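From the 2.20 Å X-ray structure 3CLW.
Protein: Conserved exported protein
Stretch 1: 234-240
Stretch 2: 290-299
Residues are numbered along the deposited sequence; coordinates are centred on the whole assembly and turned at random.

Stretch 1 234-240: DMKYLFE
Stretch 2 (290-299) DIRNRIHKEL

Residues 290-299 form a run of regular helix that extends beyond both ends of the stretch, with phi/psi values near -60/-40 and successive i to i+4 hydrogen bonds, from Arg-294 N to Asp-290 O (2.9 Å) through Leu-299 N to Ile-295 O (2.8 Å), the one from His-296 N to Arg-292 O (3.4 Å) being weak. Stretch 1 enters extended at Asp-234 (-141/133), makes a short 3-10 turn over 235-238, and opens again at Phe-239 (-124/166) and Glu-240 (-76/132). The turn is held by Tyr-237 N to Asp-234 O (3.2 Å), Leu-238 N to Met-235 O (3.1 Å) and Phe-239 N to Lys-236 O (3.2 Å). The t rotamer of Asp-234 lets its carboxylate accept from the start of the turn, with Lys-236 N 3.1 Å from Asp-234 OD1.

The two segments run in the same general sense: the CA of Met-235 lies 7.4 Å from that of Ile-291, and the CA of Leu-238 lies 7.7 Å from that of Ile-295. No hydrogen bond crosses between them; the 452 Å² buried comes mainly from apolar packing and a stacked arginine, with a second guanidinium against a methionine sulfur.

Phe-239 contributes the largest share. Its CB points toward the helix, and chi1 of -39° with chi2 of -82° sets the ring edge against the helix backbone: Phe-239 CZ is 3.7 Å from Ile-295 N and 3.9 Å from Ile-295 CG1, while Phe-239 CE2 lies 4.2 Å from Ile-291 CG1 and Phe-239 CE1 3.5 Å from Glu-298 CG. Arg-294, extended with chi1 to chi3 all t, covers one face. Its guanidinium lies flat on the ring, planes at 6° and centres 4.1 Å apart, a cation-pi arrangement, while Arg-294 CD sits 3.8 Å from the ring centroid, almost on its normal. Along the helix, Glu-298 (chi1 and chi2 both m) brings OE1 to 3.9 Å from Arg-294 NE, a long salt bridge, and to 3.4 Å from Lys-297 NZ, a salt bridge with a weak hydrogen bond.

At the start of the turn, Met-235 (m, t, t) also points toward the helix. Its CB packs 3.9 Å from Ile-291 CD1, and its CE reaches 3.7 Å from Ile-295 CD1, which also meets Leu-238 CD1 at 4.0 Å. Ile-291 is t,t and Ile-295 m,t; Leu-238 is m,t. The CB of Arg-292 points away, but its long side chain returns to lay one guanidinium face against the sulfur, Met-235 SD to Arg-292 NH2 being 3.5 Å.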

# COMPACT_ATOMS: atom_id res chain seq x y z
N ASP A 234 -3.83 -11.41 -5.48
CA ASP A 234 -3.61 -11.31 -6.92
C ASP A 234 -4.86 -10.64 -7.49
O ASP A 234 -5.99 -11.03 -7.14
CB ASP A 234 -3.38 -12.72 -7.51
CG ASP A 234 -2.88 -12.69 -8.97
OD1 ASP A 234 -3.37 -11.87 -9.78
OD2 ASP A 234 -2.01 -13.52 -9.32
N MET A 235 -4.67 -9.64 -8.35
CA MET A 235 -5.80 -8.90 -8.92
C MET A 235 -6.74 -9.82 -9.75
O MET A 235 -7.84 -9.44 -10.09
CB MET A 235 -5.32 -7.70 -9.76
CG MET A 235 -4.80 -6.48 -8.98
SD MET A 235 -3.64 -5.45 -9.95
CE MET A 235 -3.87 -3.89 -9.11
N LYS A 236 -6.30 -11.04 -10.06
CA LYS A 236 -7.10 -11.94 -10.92
C LYS A 236 -8.34 -12.41 -10.18
O LYS A 236 -9.36 -12.66 -10.80
CB LYS A 236 -6.29 -13.13 -11.47
CG LYS A 236 -6.01 -14.21 -10.46
CD LYS A 236 -5.11 -15.29 -11.01
CE LYS A 236 -4.75 -16.25 -9.88
NZ LYS A 236 -3.98 -17.46 -10.34
N TYR A 237 -8.27 -12.47 -8.85
CA TYR A 237 -9.41 -12.82 -8.01
C TYR A 237 -10.51 -11.75 -8.01
O TYR A 237 -11.56 -11.95 -7.43
CB TYR A 237 -8.93 -13.13 -6.61
CG TYR A 237 -8.14 -14.40 -6.54
CD1 TYR A 237 -8.79 -15.65 -6.46
CD2 TYR A 237 -6.74 -14.38 -6.56
CE1 TYR A 237 -8.05 -16.82 -6.40
CE2 TYR A 237 -6.02 -15.54 -6.49
CZ TYR A 237 -6.67 -16.77 -6.42
OH TYR A 237 -5.92 -17.93 -6.35
N LEU A 238 -10.25 -10.60 -8.62
CA LEU A 238 -11.28 -9.59 -8.75
C LEU A 238 -12.36 -9.97 -9.80
O LEU A 238 -13.45 -9.40 -9.83
CB LEU A 238 -10.67 -8.22 -9.07
CG LEU A 238 -9.81 -7.60 -7.95
CD1 LEU A 238 -9.35 -6.25 -8.33
CD2 LEU A 238 -10.54 -7.55 -6.59
N PHE A 239 -12.00 -10.94 -10.65
CA PHE A 239 -12.86 -11.48 -11.68
C PHE A 239 -12.98 -13.00 -11.48
O PHE A 239 -12.24 -13.58 -10.72
CB PHE A 239 -12.27 -11.16 -13.05
CG PHE A 239 -11.65 -9.77 -13.13
CD1 PHE A 239 -12.44 -8.65 -13.35
CD2 PHE A 239 -10.28 -9.60 -12.99
CE1 PHE A 239 -11.88 -7.39 -13.43
CE2 PHE A 239 -9.72 -8.32 -13.06
CZ PHE A 239 -10.53 -7.23 -13.28
N GLU A 240 -13.93 -13.64 -12.15
CA GLU A 240 -14.16 -15.08 -11.95
C GLU A 240 -13.07 -15.85 -12.67
O GLU A 240 -12.78 -15.54 -13.83
CB GLU A 240 -15.55 -15.47 -12.49
CG GLU A 240 -16.03 -16.87 -12.08
CD GLU A 240 -17.47 -17.16 -12.54
OE1 GLU A 240 -17.92 -16.61 -13.58
OE2 GLU A 240 -18.17 -17.94 -11.87
N ASP A 290 -3.25 -4.79 -19.25
CA ASP A 290 -4.54 -5.45 -19.49
C ASP A 290 -5.36 -5.65 -18.21
O ASP A 290 -6.52 -5.23 -18.14
CB ASP A 290 -4.36 -6.83 -20.14
CG ASP A 290 -3.94 -6.74 -21.61
OD1 ASP A 290 -3.58 -7.82 -22.16
OD2 ASP A 290 -3.98 -5.63 -22.22
N ILE A 291 -4.75 -6.28 -17.20
CA ILE A 291 -5.48 -6.56 -15.97
C ILE A 291 -5.95 -5.28 -15.27
O ILE A 291 -7.08 -5.23 -14.77
CB ILE A 291 -4.71 -7.48 -15.00
CG1 ILE A 291 -5.66 -8.01 -13.91
CG2 ILE A 291 -3.51 -6.76 -14.37
CD1 ILE A 291 -5.25 -9.30 -13.30
N ARG A 292 -5.12 -4.24 -15.28
CA ARG A 292 -5.47 -2.98 -14.64
C ARG A 292 -6.55 -2.19 -15.39
O ARG A 292 -7.40 -1.52 -14.78
CB ARG A 292 -4.21 -2.13 -14.40
CG ARG A 292 -3.45 -2.51 -13.13
CD ARG A 292 -1.95 -2.26 -13.21
NE ARG A 292 -1.32 -2.90 -12.06
CZ ARG A 292 -0.86 -4.15 -12.05
NH1 ARG A 292 -0.89 -4.89 -13.15
NH2 ARG A 292 -0.34 -4.66 -10.93
N ASN A 293 -6.49 -2.24 -16.72
CA ASN A 293 -7.60 -1.72 -17.55
C ASN A 293 -8.89 -2.46 -17.28
O ASN A 293 -9.94 -1.85 -17.18
CB ASN A 293 -7.26 -1.81 -19.04
CG ASN A 293 -6.49 -0.60 -19.54
OD1 ASN A 293 -6.68 0.52 -19.05
ND2 ASN A 293 -5.62 -0.81 -20.54
N ARG A 294 -8.81 -3.76 -17.11
CA ARG A 294 -9.99 -4.55 -16.81
C ARG A 294 -10.66 -4.13 -15.49
O ARG A 294 -11.90 -4.06 -15.41
CB ARG A 294 -9.66 -6.04 -16.79
CG ARG A 294 -10.91 -6.87 -17.05
CD ARG A 294 -10.62 -8.32 -16.97
NE ARG A 294 -11.85 -9.09 -16.89
CZ ARG A 294 -11.91 -10.40 -16.72
NH1 ARG A 294 -10.80 -11.11 -16.63
NH2 ARG A 294 -13.09 -11.00 -16.67
N ILE A 295 -9.83 -3.82 -14.48
CA ILE A 295 -10.32 -3.40 -13.18
C ILE A 295 -11.22 -2.19 -13.34
O ILE A 295 -12.36 -2.19 -12.89
CB ILE A 295 -9.17 -3.07 -12.17
CG1 ILE A 295 -8.33 -4.33 -11.86
CG2 ILE A 295 -9.74 -2.43 -10.91
CD1 ILE A 295 -7.15 -4.08 -10.91
N HIS A 296 -10.67 -1.15 -13.98
CA HIS A 296 -11.41 0.07 -14.20
C HIS A 296 -12.68 -0.11 -15.06
O HIS A 296 -13.73 0.46 -14.76
CB HIS A 296 -10.51 1.13 -14.81
CG HIS A 296 -11.18 2.46 -14.96
ND1 HIS A 296 -11.80 3.09 -13.90
CD2 HIS A 296 -11.35 3.25 -16.04
CE1 HIS A 296 -12.31 4.23 -14.32
NE2 HIS A 296 -12.07 4.35 -15.62
N LYS A 297 -12.58 -0.92 -16.12
CA LYS A 297 -13.72 -1.22 -16.99
C LYS A 297 -14.85 -1.84 -16.17
O LYS A 297 -15.95 -1.30 -16.13
CB LYS A 297 -13.31 -2.12 -18.16
CG LYS A 297 -14.39 -2.29 -19.28
CD LYS A 297 -14.53 -3.77 -19.74
CE LYS A 297 -13.17 -4.46 -20.00
NZ LYS A 297 -13.17 -6.00 -20.14
N GLU A 298 -14.57 -2.95 -15.47
CA GLU A 298 -15.60 -3.66 -14.69
C GLU A 298 -16.07 -2.87 -13.49
O GLU A 298 -17.25 -2.82 -13.21
CB GLU A 298 -15.14 -5.02 -14.19
CG GLU A 298 -14.53 -5.95 -15.22
CD GLU A 298 -15.45 -6.30 -16.33
OE1 GLU A 298 -14.94 -6.80 -17.37
OE2 GLU A 298 -16.67 -6.07 -16.17
N LEU A 299 -15.12 -2.29 -12.76
CA LEU A 299 -15.49 -1.56 -11.53
C LEU A 299 -16.28 -0.30 -11.83
O LEU A 299 -17.22 0.01 -11.11
CB LEU A 299 -14.28 -1.25 -10.63
CG LEU A 299 -14.52 -0.89 -9.17
CD1 LEU A 299 -15.46 -1.85 -8.43
CD2 LEU A 299 -13.17 -0.78 -8.44